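Local atomic coordinates of galacto-N-biose/lacto-N-biose I transporter substrate-binding protein (Bifidobacterium longum, PDB entry 2Z8F), a protein that binds galacto-N-biose (the mucin core 1 disaccharide), lacto-N-biose and lacto-N-tetraose, and probably delivers them to its ABC transporter for import. Residues 130-135 with 248-253; 271-276 with 348-353. All blocks are in the same frame, centred on the assembly; numbering follows the deposited sequence.

Contact 1. Residues 130-135 with 248-253; sequences GPLVYF and VAAAWE. With GAL (beta-D-galactopyranose), chain C.
W252, a residue of the glycan pocket, follows directly on an antiparallel strand pair, L132 to Y134 against A250 to V248, where the chain turns at A251-W252-E253. V133 and A249 form the hydrogen-bonded pair: V133 N to A249 O is 2.9 Å and nearly straight at 174°, while the return bond from A249 N comes in tilted from the plane of the V133 carbonyl. Two residues along each segment, A251 N donates to P131 O at 2.9 Å, and P131 CG lies 3.9 Å from A251 CB. On the L132 side of the sheet, L132 CD2 reaches V248 CG1 at 3.7 Å, the two side chains crossing obliquely. On the other side A249 CB sits over the centre of the F135 ring, 3.7 Å from its centroid, a CH-pi contact.

W252 stacks on the sugar. Its chi1 of 45° sets CG between the backbone N and the carbonyl carbon, and the indole stands with A250 CB against one face and the galactose on the opposite one, both offset toward the rim, C1 lying 3.8 Å from CZ2. G130 CA meets the indole at its edge, 3.8 Å from CD1. E253 folds back to accept A250 N on OE2 at 2.8 Å, from above the carboxylate plane, while OE1 forms a salt bridge with R230. D128, S290, Q79 and G289 hydrogen-bond the galactose while W252 offers it a ring face; the bond from NE1 to D287 O, with A250 behind and G130 at the edge, probably restrains the turn of the indole.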
loop_
_atom_site.group_PDB
_atom_site.type_symbol
_atom_site.label_atom_id
_atom_site.label_comp_id
_atom_site.label_asym_id
_atom_site.label_seq_id
_atom_site.Cartn_x
_atom_site.Cartn_y
_atom_site.Cartn_z
ATOM N N GLY A 130 3.831 1.106 -3.339
ATOM C CA GLY A 130 2.387 1.246 -3.538
ATOM C C GLY A 130 1.930 2.574 -4.104
ATOM O O GLY A 130 1.105 3.259 -3.493
ATOM N N PRO A 131 2.436 2.949 -5.290
ATOM C CA PRO A 131 1.946 4.206 -5.863
ATOM C C PRO A 131 0.479 4.123 -6.217
ATOM O O PRO A 131 -0.018 3.070 -6.669
ATOM C CB PRO A 131 2.777 4.352 -7.146
ATOM C CG PRO A 131 3.141 2.919 -7.502
ATOM C CD PRO A 131 3.401 2.277 -6.178
ATOM N N LEU A 132 -0.241 5.210 -5.970
ATOM C CA LEU A 132 -1.636 5.281 -6.378
ATOM C C LEU A 132 -1.808 5.633 -7.852
ATOM O O LEU A 132 -1.131 6.526 -8.405
ATOM C CB LEU A 132 -2.409 6.256 -5.469
ATOM C CG LEU A 132 -2.525 5.806 -4.022
ATOM C CD1 LEU A 132 -2.709 6.977 -3.028
ATOM C CD2 LEU A 132 -3.747 4.867 -3.892
ATOM N N VAL A 133 -2.729 4.930 -8.502
ATOM C CA VAL A 133 -3.046 5.127 -9.919
ATOM C C VAL A 133 -4.573 5.120 -10.113
ATOM O O VAL A 133 -5.324 5.060 -9.124
ATOM C CB VAL A 133 -2.344 4.040 -10.812
ATOM C CG1 VAL A 133 -0.864 4.137 -10.702
ATOM C CG2 VAL A 133 -2.786 2.600 -10.381
ATOM N N TYR A 134 -5.020 5.193 -11.363
ATOM C CA TYR A 134 -6.444 5.249 -11.669
ATOM C C TYR A 134 -6.818 4.116 -12.624
ATOM O O TYR A 134 -6.245 4.015 -13.706
ATOM C CB TYR A 134 -6.795 6.598 -12.291
ATOM C CG TYR A 134 -8.278 6.795 -12.516
ATOM C CD1 TYR A 134 -9.174 6.844 -11.447
ATOM C CD2 TYR A 134 -8.790 6.965 -13.801
ATOM C CE1 TYR A 134 -10.560 7.032 -11.659
ATOM C CE2 TYR A 134 -10.170 7.177 -14.023
ATOM C CZ TYR A 134 -11.045 7.204 -12.951
ATOM O OH TYR A 134 -12.399 7.404 -13.179
ATOM N N PHE A 135 -7.702 3.220 -12.186
ATOM C CA PHE A 135 -8.205 2.153 -13.051
ATOM C C PHE A 135 -9.537 2.632 -13.626
ATOM O O PHE A 135 -10.398 3.161 -12.886
ATOM C CB PHE A 135 -8.532 0.866 -12.257
ATOM C CG PHE A 135 -7.340 0.131 -11.643
ATOM C CD1 PHE A 135 -6.018 0.488 -11.918
ATOM C CD2 PHE A 135 -7.571 -0.988 -10.823
ATOM C CE1 PHE A 135 -4.957 -0.206 -11.339
ATOM C CE2 PHE A 135 -6.529 -1.702 -10.262
ATOM C CZ PHE A 135 -5.189 -1.301 -10.518
ATOM N N VAL A 248 -9.651 5.213 -8.051
ATOM C CA VAL A 248 -8.291 5.197 -7.558
ATOM C C VAL A 248 -7.998 3.788 -7.040
ATOM O O VAL A 248 -8.879 3.110 -6.497
ATOM C CB VAL A 248 -8.099 6.206 -6.415
ATOM C CG1 VAL A 248 -6.732 6.066 -5.748
ATOM C CG2 VAL A 248 -8.345 7.640 -6.920
ATOM N N ALA A 249 -6.770 3.347 -7.252
ATOM C CA ALA A 249 -6.320 2.065 -6.734
ATOM C C ALA A 249 -4.836 2.119 -6.450
ATOM O O ALA A 249 -4.112 2.796 -7.179
ATOM C CB ALA A 249 -6.616 0.967 -7.778
ATOM N N ALA A 250 -4.388 1.418 -5.409
ATOM C CA ALA A 250 -2.946 1.164 -5.228
ATOM C C ALA A 250 -2.478 0.225 -6.346
ATOM O O ALA A 250 -3.222 -0.650 -6.757
ATOM C CB ALA A 250 -2.656 0.566 -3.843
ATOM N N ALA A 251 -1.270 0.422 -6.865
ATOM C CA ALA A 251 -0.797 -0.400 -7.994
ATOM C C ALA A 251 -0.860 -1.926 -7.701
ATOM O O ALA A 251 -1.174 -2.723 -8.615
ATOM C CB ALA A 251 0.631 0.027 -8.453
ATOM N N TRP A 252 -0.639 -2.317 -6.443
ATOM C CA TRP A 252 -0.639 -3.756 -6.070
ATOM C C TRP A 252 -2.050 -4.359 -6.118
ATOM O O TRP A 252 -2.207 -5.604 -5.989
ATOM C CB TRP A 252 0.060 -4.041 -4.718
ATOM C CG TRP A 252 -0.331 -3.082 -3.620
ATOM C CD1 TRP A 252 0.415 -2.023 -3.163
ATOM C CD2 TRP A 252 -1.546 -3.075 -2.863
ATOM N NE1 TRP A 252 -0.272 -1.344 -2.172
ATOM C CE2 TRP A 252 -1.480 -1.967 -1.971
ATOM C CE3 TRP A 252 -2.714 -3.887 -2.862
ATOM C CZ2 TRP A 252 -2.517 -1.652 -1.076
ATOM C CZ3 TRP A 252 -3.744 -3.570 -1.970
ATOM C CH2 TRP A 252 -3.640 -2.465 -1.083
ATOM N N GLU A 253 -3.068 -3.519 -6.310
ATOM C CA GLU A 253 -4.446 -4.019 -6.483
ATOM C C GLU A 253 -4.702 -4.762 -7.791
ATOM O O GLU A 253 -5.748 -5.407 -7.915
ATOM C CB GLU A 253 -5.503 -2.896 -6.340
ATOM C CG GLU A 253 -5.591 -2.322 -4.930
ATOM C CD GLU A 253 -6.742 -1.339 -4.804
ATOM O OE1 GLU A 253 -7.890 -1.691 -5.162
ATOM O OE2 GLU A 253 -6.491 -0.184 -4.361
HETATM C C1 GAL C . -0.851 -4.509 0.881
HETATM C C2 GAL C . 0.579 -4.085 1.202
HETATM C C3 GAL C . 1.435 -4.249 -0.043
HETATM C C4 GAL C . 1.325 -5.688 -0.584
HETATM C C5 GAL C . -0.142 -6.048 -0.837
HETATM C C6 GAL C . -0.333 -7.507 -1.251
HETATM O O2 GAL C . 0.572 -2.713 1.571
HETATM O O3 GAL C . 2.755 -3.923 0.300
HETATM O O4 GAL C . 1.920 -6.516 0.377
HETATM O O5 GAL C . -0.895 -5.848 0.355
HETATM O O6 GAL C . -1.640 -7.678 -1.761
#

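Contact 2. Residues 271-276 with 348-353; sequences VAQLGD and MKEFKT
Strand 271-273 runs almost in the same direction as helix 348-353, the axes 18° apart and 8.5 Å at closest approach, the CA atoms of V271 and E350 being the nearest pair. V271 has CG1 anti to its backbone N (chi1 175°), and this methyl touches E350 CB at 3.8 Å and F351 CE1 at 3.9 Å; the valine and phenylalanine side chains cross at about a right angle. In the fold, this is an edge strand of the three-stranded antiparallel sheet, with helix 347-356 packed against it, and V271 also meets V133 and F135 of the central strand. Further along, Q273 makes the polar link. Its chain bends at chi2 (-56°), and NE2 donates twice: to E350 OE1 at 2.7 Å, nearly along the C-O axis, and to the helix carbonyl E350 O at 3.0 Å. Both acceptors lie in the amide plane, so the two N-H bonds of one nitrogen are spent on one residue. E350 is itself bent at chi2, and its carboxylate is nearly coplanar with the amide. T353 borders the amide with CB and CG2, CB standing 3.8 Å from Q273 NE2.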
loop_
_atom_site.group_PDB
_atom_site.type_symbol
_atom_site.label_atom_id
_atom_site.label_comp_id
_atom_site.label_asym_id
_atom_site.label_seq_id
_atom_site.Cartn_x
_atom_site.Cartn_y
_atom_site.Cartn_z
ATOM N N VAL A 271 -5.176 1.498 -17.180
ATOM C CA VAL A 271 -4.562 2.187 -16.047
ATOM C C VAL A 271 -4.120 3.560 -16.539
ATOM O O VAL A 271 -3.526 3.685 -17.618
ATOM C CB VAL A 271 -3.356 1.425 -15.496
ATOM C CG1 VAL A 271 -2.648 2.203 -14.388
ATOM C CG2 VAL A 271 -3.799 0.051 -14.966
ATOM N N ALA A 272 -4.435 4.581 -15.751
ATOM C CA ALA A 272 -3.974 5.958 -16.018
ATOM C C ALA A 272 -3.274 6.483 -14.759
ATOM O O ALA A 272 -3.533 6.028 -13.658
ATOM C CB ALA A 272 -5.152 6.835 -16.331
ATOM N N GLN A 273 -2.389 7.468 -14.930
ATOM C CA GLN A 273 -1.890 8.226 -13.788
ATOM C C GLN A 273 -3.032 9.010 -13.140
ATOM O O GLN A 273 -3.995 9.358 -13.813
ATOM C CB GLN A 273 -0.827 9.214 -14.260
ATOM C CG GLN A 273 0.385 8.559 -14.927
ATOM C CD GLN A 273 1.062 7.531 -14.039
ATOM O OE1 GLN A 273 1.427 7.822 -12.890
ATOM N NE2 GLN A 273 1.237 6.313 -14.561
ATOM N N LEU A 274 -2.930 9.263 -11.831
ATOM C CA LEU A 274 -3.883 10.142 -11.174
ATOM C C LEU A 274 -3.919 11.486 -11.865
ATOM O O LEU A 274 -2.865 12.026 -12.212
ATOM C CB LEU A 274 -3.445 10.389 -9.744
ATOM C CG LEU A 274 -3.520 9.251 -8.741
ATOM C CD1 LEU A 274 -3.117 9.862 -7.417
ATOM C CD2 LEU A 274 -4.929 8.715 -8.667
ATOM N N GLY A 275 -5.117 12.026 -12.031
ATOM C CA GLY A 275 -5.282 13.395 -12.491
ATOM C C GLY A 275 -4.944 14.326 -11.347
ATOM O O GLY A 275 -4.607 13.886 -10.235
ATOM N N ASP A 276 -5.054 15.621 -11.620
ATOM C CA ASP A 276 -4.766 16.626 -10.611
ATOM C C ASP A 276 -6.026 16.887 -9.782
ATOM O O ASP A 276 -6.584 17.999 -9.782
ATOM C CB ASP A 276 -4.237 17.890 -11.288
ATOM C CG ASP A 276 -3.723 18.897 -10.299
ATOM O OD1 ASP A 276 -3.436 18.511 -9.160
ATOM O OD2 ASP A 276 -3.619 20.090 -10.662
ATOM N N MET A 348 2.495 -2.326 -16.120
ATOM C CA MET A 348 3.672 -2.197 -15.269
ATOM C C MET A 348 4.404 -0.908 -15.606
ATOM O O MET A 348 4.941 -0.253 -14.717
ATOM C CB MET A 348 4.628 -3.381 -15.446
ATOM C CG MET A 348 5.824 -3.332 -14.520
ATOM S SD MET A 348 5.309 -3.334 -12.802
ATOM C CE MET A 348 4.651 -5.010 -12.668
ATOM N N LYS A 349 4.403 -0.526 -16.874
ATOM C CA LYS A 349 5.031 0.740 -17.254
ATOM C C LYS A 349 4.351 1.931 -16.559
ATOM O O LYS A 349 5.020 2.907 -16.153
ATOM C CB LYS A 349 5.059 0.898 -18.772
ATOM C CG LYS A 349 5.766 2.165 -19.254
ATOM C CD LYS A 349 6.118 2.065 -20.744
ATOM C CE LYS A 349 6.266 3.454 -21.417
ATOM N NZ LYS A 349 7.015 4.477 -20.606
ATOM N N GLU A 350 3.029 1.862 -16.439
ATOM C CA GLU A 350 2.283 2.898 -15.724
ATOM C C GLU A 350 2.630 2.860 -14.240
ATOM O O GLU A 350 2.782 3.899 -13.599
ATOM C CB GLU A 350 0.779 2.737 -15.939
ATOM C CG GLU A 350 0.302 2.993 -17.360
ATOM C CD GLU A 350 0.432 4.442 -17.826
ATOM O OE1 GLU A 350 0.517 5.371 -16.995
ATOM O OE2 GLU A 350 0.394 4.653 -19.051
ATOM N N PHE A 351 2.781 1.654 -13.679
ATOM C CA PHE A 351 3.162 1.563 -12.273
ATOM C C PHE A 351 4.545 2.166 -11.989
ATOM O O PHE A 351 4.775 2.764 -10.954
ATOM C CB PHE A 351 3.108 0.106 -11.814
ATOM C CG PHE A 351 1.742 -0.510 -11.915
ATOM C CD1 PHE A 351 0.587 0.276 -12.037
ATOM C CD2 PHE A 351 1.601 -1.899 -11.867
ATOM C CE1 PHE A 351 -0.684 -0.301 -12.120
ATOM C CE2 PHE A 351 0.337 -2.498 -11.934
ATOM C CZ PHE A 351 -0.808 -1.713 -12.071
ATOM N N LYS A 352 5.466 1.982 -12.930
ATOM C CA LYS A 352 6.814 2.508 -12.811
ATOM C C LYS A 352 6.813 4.015 -12.915
ATOM O O LYS A 352 7.524 4.696 -12.167
ATOM C CB LYS A 352 7.689 1.921 -13.924
ATOM C CG LYS A 352 8.559 0.820 -13.424
ATOM C CD LYS A 352 7.727 -0.219 -12.707
ATOM C CE LYS A 352 8.547 -1.423 -12.264
ATOM N NZ LYS A 352 9.660 -1.080 -11.343
ATOM N N THR A 353 6.021 4.537 -13.836
ATOM C CA THR A 353 5.891 5.978 -13.972
ATOM C C THR A 353 5.343 6.543 -12.653
ATOM O O THR A 353 5.845 7.533 -12.122
ATOM C CB THR A 353 4.987 6.339 -15.174
ATOM O OG1 THR A 353 5.614 5.888 -16.393
ATOM C CG2 THR A 353 4.759 7.832 -15.255
#

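How the contacts relate
Contact 1 is wholly buried near the middle of the chain and reaches the sugar; contact 2 lies further out, only partly buried, with its F351 side chain about 12 Å from a bound galactose. Both use the same three-stranded sheet: 132-137 is its central strand, flanked by 246-250 and 269-273, so contact 1 joins one edge to the centre and contact 2 lays helix 347-356 on the other. They meet directly, Y134 O probably accepting a hydrogen bond from A272 N at 2.8 Å, while A251 CB packs on F351 CD1. Contact 1 combines backbone pairing, apolar side chains and stacking on the sugar; contact 2, without strand pairing, joins apolar packing to side-chain amide bonds.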